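PDB 3IHV: SusD homolog from Bacteroides thetaiotaomicron VPI-5482, which probably binds glycans at the outer surface of the outer membrane, as SusD does for starch, for uptake by a partner transporter. Local coordinates for residues D22-T30 with G87-R97; K303-D311 with T486-W494. All coordinates share one frame; numbering follows the deposited sequence.

Interaction 1: D22-T30 with G87-R97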
loop_
_atom_site.group_PDB
_atom_site.type_symbol
_atom_site.label_atom_id
_atom_site.label_comp_id
_atom_site.label_asym_id
_atom_site.label_seq_id
_atom_site.Cartn_x
_atom_site.Cartn_y
_atom_site.Cartn_z
ATOM N N ASP A 22 18.723 14.891 -10.241
ATOM C CA ASP A 22 18.056 15.851 -9.349
ATOM C C ASP A 22 16.575 15.995 -9.733
ATOM O O ASP A 22 15.684 15.984 -8.862
ATOM C CB ASP A 22 18.819 17.198 -9.407
ATOM C CG ASP A 22 18.253 18.272 -8.466
ATOM O OD1 ASP A 22 17.854 17.955 -7.331
ATOM O OD2 ASP A 22 18.258 19.463 -8.872
ATOM N N VAL A 23 16.300 16.112 -11.039
ATOM C CA VAL A 23 14.903 16.269 -11.529
ATOM C C VAL A 23 14.126 14.972 -11.311
ATOM O O VAL A 23 12.959 14.976 -10.883
ATOM C CB VAL A 23 14.853 16.694 -13.001
ATOM C CG1 VAL A 23 13.395 16.781 -13.462
ATOM C CG2 VAL A 23 15.653 18.033 -13.227
ATOM N N LEU A 24 14.782 13.833 -11.535
ATOM C CA LEU A 24 14.149 12.528 -11.280
ATOM C C LEU A 24 13.726 12.367 -9.825
ATOM O O LEU A 24 12.653 11.883 -9.523
ATOM C CB LEU A 24 15.101 11.373 -11.633
ATOM C CG LEU A 24 14.631 9.975 -11.273
ATOM C CD1 LEU A 24 13.438 9.573 -12.098
ATOM C CD2 LEU A 24 15.802 8.980 -11.453
ATOM N N LEU A 25 14.582 12.774 -8.903
ATOM C CA LEU A 25 14.261 12.696 -7.498
ATOM C C LEU A 25 13.024 13.541 -7.157
ATOM O O LEU A 25 12.299 13.203 -6.230
ATOM C CB LEU A 25 15.483 13.065 -6.641
ATOM C CG LEU A 25 16.613 11.999 -6.639
ATOM C CD1 LEU A 25 17.760 12.499 -5.750
ATOM C CD2 LEU A 25 16.183 10.660 -6.203
ATOM N N GLY A 26 12.774 14.605 -7.915
ATOM C CA GLY A 26 11.556 15.389 -7.744
ATOM C C GLY A 26 10.285 14.630 -8.129
ATOM O O GLY A 26 9.184 14.892 -7.589
ATOM N N VAL A 27 10.400 13.688 -9.074
ATOM C CA VAL A 27 9.278 12.839 -9.418
ATOM C C VAL A 27 8.990 11.913 -8.224
ATOM O O VAL A 27 7.834 11.756 -7.792
ATOM C CB VAL A 27 9.524 11.994 -10.713
ATOM C CG1 VAL A 27 8.220 11.243 -11.111
ATOM C CG2 VAL A 27 10.016 12.910 -11.873
ATOM N N TYR A 28 10.035 11.276 -7.710
ATOM C CA TYR A 28 9.890 10.467 -6.519
ATOM C C TYR A 28 9.297 11.212 -5.329
ATOM O O TYR A 28 8.519 10.630 -4.571
ATOM C CB TYR A 28 11.224 9.928 -6.064
ATOM C CG TYR A 28 11.725 8.706 -6.831
ATOM C CD1 TYR A 28 11.308 7.442 -6.473
ATOM C CD2 TYR A 28 12.641 8.837 -7.867
ATOM C CE1 TYR A 28 11.767 6.314 -7.125
ATOM C CE2 TYR A 28 13.098 7.726 -8.549
ATOM C CZ TYR A 28 12.692 6.454 -8.143
ATOM O OH TYR A 28 13.123 5.300 -8.762
ATOM N N ARG A 29 9.684 12.470 -5.141
ATOM C CA ARG A 29 9.244 13.229 -3.973
ATOM C C ARG A 29 7.722 13.301 -3.929
ATOM O O ARG A 29 7.156 13.447 -2.860
ATOM C CB ARG A 29 9.888 14.614 -4.007
ATOM C CG ARG A 29 9.671 15.525 -2.847
ATOM C CD ARG A 29 10.511 16.830 -3.114
ATOM N NE ARG A 29 11.907 16.486 -3.420
ATOM C CZ ARG A 29 12.629 16.857 -4.495
ATOM N NH1 ARG A 29 12.189 17.741 -5.393
ATOM N NH2 ARG A 29 13.865 16.389 -4.621
ATOM N N THR A 30 7.048 13.160 -5.077
ATOM C CA THR A 30 5.577 13.182 -5.096
ATOM C C THR A 30 5.016 12.178 -4.076
ATOM O O THR A 30 4.033 12.460 -3.345
ATOM C CB THR A 30 5.016 12.876 -6.491
ATOM O OG1 THR A 30 5.763 13.586 -7.481
ATOM C CG2 THR A 30 3.556 13.292 -6.589
ATOM N N GLY A 87 2.286 14.034 -10.123
ATOM C CA GLY A 87 3.325 13.026 -10.296
ATOM C C GLY A 87 3.518 12.716 -11.759
ATOM O O GLY A 87 4.655 12.669 -12.250
ATOM N N ILE A 88 2.403 12.502 -12.456
ATOM C CA ILE A 88 2.392 12.212 -13.903
ATOM C C ILE A 88 2.999 13.358 -14.691
ATOM O O ILE A 88 3.806 13.104 -15.597
ATOM C CB ILE A 88 0.969 11.836 -14.355
ATOM C CG1 ILE A 88 0.605 10.475 -13.759
ATOM C CG2 ILE A 88 0.819 11.797 -15.902
ATOM C CD1 ILE A 88 -0.895 10.101 -13.726
ATOM N N TYR A 89 2.641 14.601 -14.331
ATOM C CA TYR A 89 3.201 15.776 -14.983
ATOM C C TYR A 89 4.735 15.773 -14.812
ATOM O O TYR A 89 5.488 15.996 -15.755
ATOM C CB TYR A 89 2.605 17.054 -14.378
ATOM C CG TYR A 89 3.216 18.287 -14.982
ATOM C CD1 TYR A 89 4.413 18.790 -14.520
ATOM C CD2 TYR A 89 2.611 18.917 -16.051
ATOM C CE1 TYR A 89 5.004 19.897 -15.124
ATOM C CE2 TYR A 89 3.174 20.046 -16.640
ATOM C CZ TYR A 89 4.374 20.516 -16.168
ATOM O OH TYR A 89 4.949 21.610 -16.783
ATOM N N ARG A 90 5.180 15.529 -13.590
ATOM C CA ARG A 90 6.630 15.528 -13.299
ATOM C C ARG A 90 7.333 14.440 -14.089
ATOM O O ARG A 90 8.397 14.680 -14.663
ATOM C CB ARG A 90 6.881 15.389 -11.819
ATOM C CG ARG A 90 6.483 16.661 -11.037
ATOM C CD ARG A 90 6.425 16.375 -9.572
ATOM N NE ARG A 90 6.050 17.556 -8.807
ATOM C CZ ARG A 90 5.820 17.571 -7.498
ATOM N NH1 ARG A 90 5.877 16.460 -6.767
ATOM N NH2 ARG A 90 5.500 18.718 -6.914
ATOM N N ALA A 91 6.734 13.259 -14.134
ATOM C CA ALA A 91 7.299 12.173 -14.930
ATOM C C ALA A 91 7.356 12.545 -16.406
ATOM O O ALA A 91 8.395 12.375 -17.069
ATOM C CB ALA A 91 6.503 10.875 -14.708
ATOM N N ASN A 92 6.226 13.010 -16.943
ATOM C CA ASN A 92 6.162 13.465 -18.345
ATOM C C ASN A 92 7.231 14.515 -18.636
ATOM O O ASN A 92 7.941 14.460 -19.659
ATOM C CB ASN A 92 4.784 14.082 -18.665
ATOM C CG ASN A 92 3.640 13.053 -18.794
ATOM O OD1 ASN A 92 3.853 11.866 -18.972
ATOM N ND2 ASN A 92 2.413 13.550 -18.741
ATOM N N ASP A 93 7.351 15.494 -17.738
ATOM C CA ASP A 93 8.289 16.594 -17.912
ATOM C C ASP A 93 9.728 16.066 -17.990
ATOM O O ASP A 93 10.496 16.414 -18.888
ATOM C CB ASP A 93 8.148 17.534 -16.712
ATOM C CG ASP A 93 9.063 18.726 -16.790
ATOM O OD1 ASP A 93 8.918 19.540 -17.743
ATOM O OD2 ASP A 93 9.962 18.806 -15.909
ATOM N N PHE A 94 10.074 15.214 -17.042
ATOM C CA PHE A 94 11.401 14.588 -17.012
ATOM C C PHE A 94 11.703 13.817 -18.298
ATOM O O PHE A 94 12.776 13.970 -18.875
ATOM C CB PHE A 94 11.515 13.644 -15.807
ATOM C CG PHE A 94 12.816 12.908 -15.769
ATOM C CD1 PHE A 94 13.937 13.515 -15.234
ATOM C CD2 PHE A 94 12.928 11.655 -16.306
ATOM C CE1 PHE A 94 15.160 12.881 -15.239
ATOM C CE2 PHE A 94 14.186 11.000 -16.328
ATOM C CZ PHE A 94 15.277 11.629 -15.765
ATOM N N LEU A 95 10.744 13.007 -18.743
ATOM C CA LEU A 95 10.890 12.195 -19.961
ATOM C C LEU A 95 11.032 13.052 -21.228
ATOM O O LEU A 95 11.903 12.806 -22.075
ATOM C CB LEU A 95 9.737 11.193 -20.082
ATOM C CG LEU A 95 9.740 10.138 -18.971
ATOM C CD1 LEU A 95 8.428 9.394 -18.831
ATOM C CD2 LEU A 95 10.925 9.134 -19.189
ATOM N N GLU A 96 10.186 14.063 -21.363
ATOM C CA GLU A 96 10.274 14.998 -22.488
ATOM C C GLU A 96 11.633 15.671 -22.529
ATOM O O GLU A 96 12.245 15.768 -23.572
ATOM C CB GLU A 96 9.171 16.066 -22.353
ATOM C CG GLU A 96 7.783 15.501 -22.610
ATOM C CD GLU A 96 6.660 16.372 -22.072
ATOM O OE1 GLU A 96 6.891 17.554 -21.776
ATOM O OE2 GLU A 96 5.545 15.835 -21.877
ATOM N N ARG A 97 12.086 16.156 -21.379
ATOM C CA ARG A 97 13.327 16.872 -21.297
ATOM C C ARG A 97 14.564 16.006 -21.514
ATOM O O ARG A 97 15.462 16.395 -22.273
ATOM C CB ARG A 97 13.408 17.589 -19.971
ATOM C CG ARG A 97 12.404 18.758 -19.895
ATOM C CD ARG A 97 12.244 19.205 -18.467
ATOM N NE ARG A 97 13.438 19.832 -17.907
ATOM C CZ ARG A 97 13.581 20.192 -16.624
ATOM N NH1 ARG A 97 12.605 19.988 -15.748
ATOM N NH2 ARG A 97 14.714 20.759 -16.210
#

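Interaction 2: K303-D311 with T486-W494. With NA (sodium ion), chain E.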
loop_
_atom_site.group_PDB
_atom_site.type_symbol
_atom_site.label_atom_id
_atom_site.label_comp_id
_atom_site.label_asym_id
_atom_site.label_seq_id
_atom_site.Cartn_x
_atom_site.Cartn_y
_atom_site.Cartn_z
ATOM N N LYS A 303 -8.091 0.722 13.572
ATOM C CA LYS A 303 -8.460 -0.290 14.517
ATOM C C LYS A 303 -8.650 -1.619 13.800
ATOM O O LYS A 303 -9.035 -1.653 12.637
ATOM C CB LYS A 303 -9.752 0.121 15.248
ATOM C CG LYS A 303 -9.650 1.416 15.995
ATOM C CD LYS A 303 -8.433 1.428 16.945
ATOM C CE LYS A 303 -8.495 2.564 17.947
ATOM N NZ LYS A 303 -7.237 2.528 18.802
ATOM N N VAL A 304 -8.348 -2.697 14.501
ATOM C CA VAL A 304 -8.414 -4.033 13.923
ATOM C C VAL A 304 -9.777 -4.666 14.147
ATOM O O VAL A 304 -10.296 -4.677 15.277
ATOM C CB VAL A 304 -7.323 -4.971 14.515
ATOM C CG1 VAL A 304 -7.423 -6.396 13.895
ATOM C CG2 VAL A 304 -5.930 -4.359 14.344
ATOM N N VAL A 305 -10.362 -5.214 13.078
ATOM C CA VAL A 305 -11.660 -5.871 13.202
ATOM C C VAL A 305 -11.484 -7.120 14.055
ATOM O O VAL A 305 -10.666 -7.985 13.727
ATOM C CB VAL A 305 -12.264 -6.142 11.826
ATOM C CG1 VAL A 305 -13.574 -6.968 11.926
ATOM C CG2 VAL A 305 -12.523 -4.788 11.057
ATOM N N HIS A 306 -12.245 -7.254 15.143
ATOM C CA HIS A 306 -11.935 -8.344 16.078
ATOM C C HIS A 306 -12.139 -9.764 15.539
ATOM O O HIS A 306 -11.425 -10.683 15.932
ATOM C CB HIS A 306 -12.600 -8.196 17.434
ATOM C CG HIS A 306 -11.865 -8.942 18.492
ATOM N ND1 HIS A 306 -10.592 -8.583 18.878
ATOM C CD2 HIS A 306 -12.172 -10.067 19.177
ATOM C CE1 HIS A 306 -10.175 -9.425 19.810
ATOM N NE2 HIS A 306 -11.117 -10.333 20.012
ATOM N N THR A 307 -13.094 -9.943 14.627
ATOM C CA THR A 307 -13.283 -11.248 14.018
ATOM C C THR A 307 -12.023 -11.727 13.251
ATOM O O THR A 307 -11.753 -12.934 13.181
ATOM C CB THR A 307 -14.514 -11.261 13.171
ATOM O OG1 THR A 307 -14.566 -10.070 12.392
ATOM C CG2 THR A 307 -15.810 -11.318 14.085
ATOM N N PHE A 308 -11.256 -10.798 12.690
ATOM C CA PHE A 308 -9.976 -11.129 12.069
ATOM C C PHE A 308 -9.029 -11.693 13.129
ATOM O O PHE A 308 -8.373 -12.740 12.918
ATOM C CB PHE A 308 -9.399 -9.888 11.377
ATOM C CG PHE A 308 -8.044 -10.099 10.728
ATOM C CD1 PHE A 308 -7.834 -11.138 9.843
ATOM C CD2 PHE A 308 -6.989 -9.197 10.947
ATOM C CE1 PHE A 308 -6.623 -11.295 9.224
ATOM C CE2 PHE A 308 -5.781 -9.373 10.326
ATOM C CZ PHE A 308 -5.604 -10.423 9.480
ATOM N N VAL A 309 -8.950 -10.989 14.264
ATOM C CA VAL A 309 -8.172 -11.454 15.402
ATOM C C VAL A 309 -8.589 -12.863 15.803
ATOM O O VAL A 309 -7.719 -13.734 16.000
ATOM C CB VAL A 309 -8.267 -10.529 16.641
ATOM C CG1 VAL A 309 -7.536 -11.171 17.861
ATOM C CG2 VAL A 309 -7.765 -9.128 16.336
ATOM N N LEU A 310 -9.897 -13.095 15.951
ATOM C CA LEU A 310 -10.358 -14.425 16.361
ATOM C C LEU A 310 -9.931 -15.511 15.357
ATOM O O LEU A 310 -9.469 -16.589 15.783
ATOM C CB LEU A 310 -11.865 -14.422 16.614
ATOM C CG LEU A 310 -12.331 -13.504 17.748
ATOM C CD1 LEU A 310 -13.877 -13.489 17.830
ATOM C CD2 LEU A 310 -11.742 -13.855 19.125
ATOM N N ASP A 311 -10.094 -15.252 14.053
ATOM C CA ASP A 311 -9.692 -16.233 13.030
ATOM C C ASP A 311 -8.216 -16.528 13.158
ATOM O O ASP A 311 -7.806 -17.678 13.217
ATOM C CB ASP A 311 -9.932 -15.752 11.609
ATOM C CG ASP A 311 -11.378 -15.735 11.240
ATOM O OD1 ASP A 311 -12.180 -16.367 11.966
ATOM O OD2 ASP A 311 -11.705 -15.043 10.251
ATOM N N THR A 486 -18.800 -9.300 7.255
ATOM C CA THR A 486 -18.068 -8.856 8.434
ATOM C C THR A 486 -19.037 -8.296 9.496
ATOM O O THR A 486 -18.905 -8.597 10.701
ATOM C CB THR A 486 -16.966 -7.862 8.086
ATOM O OG1 THR A 486 -16.062 -8.482 7.155
ATOM C CG2 THR A 486 -16.215 -7.445 9.375
ATOM N N ALA A 487 -20.015 -7.515 9.042
ATOM C CA ALA A 487 -21.043 -6.982 9.940
ATOM C C ALA A 487 -21.756 -8.117 10.685
ATOM O O ALA A 487 -21.910 -8.072 11.910
ATOM C CB ALA A 487 -22.043 -6.091 9.171
ATOM N N LYS A 488 -22.178 -9.149 9.955
ATOM C CA LYS A 488 -22.841 -10.315 10.580
ATOM C C LYS A 488 -21.949 -11.011 11.587
ATOM O O LYS A 488 -22.366 -11.298 12.709
ATOM C CB LYS A 488 -23.198 -11.361 9.529
ATOM C CG LYS A 488 -24.126 -10.867 8.514
ATOM C CD LYS A 488 -24.604 -11.940 7.551
ATOM C CE LYS A 488 -25.517 -11.296 6.475
ATOM N NZ LYS A 488 -25.874 -12.190 5.313
ATOM N N GLU A 489 -20.700 -11.248 11.193
ATOM C CA GLU A 489 -19.769 -11.963 12.046
ATOM C C GLU A 489 -19.450 -11.245 13.342
ATOM O O GLU A 489 -19.388 -11.873 14.394
ATOM C CB GLU A 489 -18.503 -12.335 11.281
ATOM C CG GLU A 489 -18.737 -13.327 10.109
ATOM C CD GLU A 489 -19.026 -14.764 10.559
ATOM O OE1 GLU A 489 -18.767 -15.123 11.725
ATOM O OE2 GLU A 489 -19.553 -15.526 9.727
ATOM N N LEU A 490 -19.288 -9.931 13.285
ATOM C CA LEU A 490 -19.095 -9.153 14.494
ATOM C C LEU A 490 -20.334 -9.249 15.349
ATOM O O LEU A 490 -20.230 -9.319 16.573
ATOM C CB LEU A 490 -18.773 -7.685 14.161
ATOM C CG LEU A 490 -17.416 -7.413 13.549
ATOM C CD1 LEU A 490 -17.348 -5.995 12.890
ATOM C CD2 LEU A 490 -16.327 -7.578 14.624
ATOM N N GLY A 491 -21.505 -9.274 14.711
ATOM C CA GLY A 491 -22.756 -9.391 15.451
ATOM C C GLY A 491 -22.848 -10.717 16.173
ATOM O O GLY A 491 -23.340 -10.764 17.302
ATOM N N TYR A 492 -22.386 -11.804 15.545
ATOM C CA TYR A 492 -22.376 -13.106 16.216
ATOM C C TYR A 492 -21.411 -13.062 17.444
ATOM O O TYR A 492 -21.735 -13.532 18.529
ATOM C CB TYR A 492 -21.955 -14.246 15.281
ATOM C CG TYR A 492 -22.760 -14.425 13.990
ATOM C CD1 TYR A 492 -24.126 -14.296 13.963
ATOM C CD2 TYR A 492 -22.123 -14.847 12.818
ATOM C CE1 TYR A 492 -24.837 -14.491 12.781
ATOM C CE2 TYR A 492 -22.821 -15.045 11.634
ATOM C CZ TYR A 492 -24.176 -14.858 11.628
ATOM O OH TYR A 492 -24.872 -15.056 10.447
ATOM N N TRP A 493 -20.225 -12.523 17.258
ATOM C CA TRP A 493 -19.263 -12.384 18.355
ATOM C C TRP A 493 -19.743 -11.558 19.576
ATOM O O TRP A 493 -19.564 -11.960 20.748
ATOM C CB TRP A 493 -17.995 -11.763 17.773
ATOM C CG TRP A 493 -17.037 -11.287 18.799
ATOM C CD1 TRP A 493 -16.373 -12.039 19.693
ATOM C CD2 TRP A 493 -16.638 -9.939 19.008
ATOM N NE1 TRP A 493 -15.556 -11.249 20.461
ATOM C CE2 TRP A 493 -15.690 -9.946 20.041
ATOM C CE3 TRP A 493 -16.969 -8.719 18.392
ATOM C CZ2 TRP A 493 -15.093 -8.777 20.515
ATOM C CZ3 TRP A 493 -16.357 -7.548 18.856
ATOM C CH2 TRP A 493 -15.423 -7.596 19.892
ATOM N N TRP A 494 -20.359 -10.412 19.282
ATOM C CA TRP A 494 -20.794 -9.454 20.303
ATOM C C TRP A 494 -21.827 -10.054 21.226
ATOM O O TRP A 494 -22.845 -10.556 20.763
ATOM C CB TRP A 494 -21.386 -8.225 19.609
ATOM C CG TRP A 494 -21.577 -7.037 20.438
ATOM C CD1 TRP A 494 -22.761 -6.517 20.860
ATOM C CD2 TRP A 494 -20.548 -6.154 20.919
ATOM N NE1 TRP A 494 -22.533 -5.383 21.591
ATOM C CE2 TRP A 494 -21.184 -5.130 21.627
ATOM C CE3 TRP A 494 -19.153 -6.130 20.802
ATOM C CZ2 TRP A 494 -20.475 -4.084 22.235
ATOM C CZ3 TRP A 494 -18.449 -5.098 21.393
ATOM C CH2 TRP A 494 -19.110 -4.074 22.093
HETATM NA NA NA E . -24.061 -11.928 19.317
HETATM O O HOH W 1 -24.491 -13.600 20.555
HETATM O O HOH W 2 -25.781 -12.872 17.717
#

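Interaction 1: D22-T30 with G87-R97
Val27 pushes its two methyls as a knob into the hole formed by Gly87, Arg90, Ala91 and Phe94. Val27 CG1 lies anti to the backbone N (chi1 -173°) and meets Ala91 CB at 4.0 Å, while Val27 CG2 rests on the backbone of Arg90, 3.7 Å from Arg90 O. About a turn before Val27, Val23 CG1 comes to the edge of the Phe94 ring at Phe94 CD1 (3.8 Å), and Leu24 CB meets Phe94 CE1 (3.9 Å). At the other end Thr30 splits its branches. Thr30 CG2 packs on Gly87 CA at 3.7 Å, where a side chain would fit only tightly. Thr30 OG1 turns back to donate to Val27 O (2.8 Å) and accepts from Arg90 NH1 (3.0 Å, N-H...O 151°), near the guanidinium plane. Arg90 runs out straight to get there, and its NE is held by Glu3. A valine in place of Thr30 would remove this hydroxyl, and would probably leave Arg90 NH1 without its acceptor here and Val27 O without its second donor. Arg97 NH1, bridged to Asp93 OD2 at 2.9 Å and to Glu2, lies beside Val23. Segments 22-29 and 87-97 run nearly antiparallel (163°), consistent with the TPR-like helical framework of the SusD family. Aliphatic and aromatic groups fill the middle, and arginines with acidic partners flank it, which implies a largely apolar joint fastened by a single direct hydrogen bond.

Interaction 2: K303-D311 with T486-W494
Leu310 N donates to His306 O at 2.9 Å, a helical bond that sets the side chains of both residues one turn apart against Trp493. Between them Thr307 is the knob of this joint, seated among Thr486, Glu489, Leu490 and Trp493. Its hydroxyl stands between the backbone N and the carbonyl carbon (chi1 44°), which turns Thr307 CG2 onto the backbone at Glu489 O (3.6 Å) and leaves OG1 beside Leu490 CD2. On one flank of the knob, Val305, the N-cap residue of helix 306-313, sets CG1 against the methyls of Leu490, the two side chains crossing at about a right angle, and against Thr486 CG2. Past the other flank lies the Trp493 indole. His306 CB sits over its six-membered ring, a CH-pi contact of 4.0 Å to the centroid, and the imidazole follows obliquely, the planes at 33°. Leu310 CD1 closes on Trp493 CD1 at 3.4 Å. The indole is further fixed by a bond from NE1 to Pro356 O, and the imidazole meets Tyr366 edge-to-face. No hydrogen bond joins the two segments. Beyond the packed face, the last turn of helix 479-493 and the first residue after it bind a sodium ion through Gly491 O (2.4 Å), Tyr492 O (2.9 Å) and Trp494 O (2.3 Å), with two waters; carbonyls left at a helix C-terminus would favour such a cation. Helical segments 306-311 and 486-493 lie at 73° to each other. Within the SusD family region, the contact thus joins the turn from strand 302-304 into helix 306-313 to the C-terminal end of helix 479-493; strand 302-304 pairs antiparallel with strand 52-54, Phe308 packs on helix 448-463, and Val304 and Val309 lean on strand 325-330.

Both contacts are mostly buried and centred on a knob-into-hole residue, but they lie on opposite sides of the chain's centre, with centres about 44 Å apart and nearest atoms about 24 Å apart, and share no helix. Interaction 1 joins two helices of the N-terminal part of the chain whose contacting segments lie 57 residues apart, side by side and almost antiparallel; its apolar middle is bordered by arginines and acidic groups. Interaction 2 ties together elements 175 residues apart in the C-terminal half at a steep crossing, using aromatic and methyl contacts without a direct polar bond. Its polar chemistry lies at the helix end, where backbone carbonyls hold sodium.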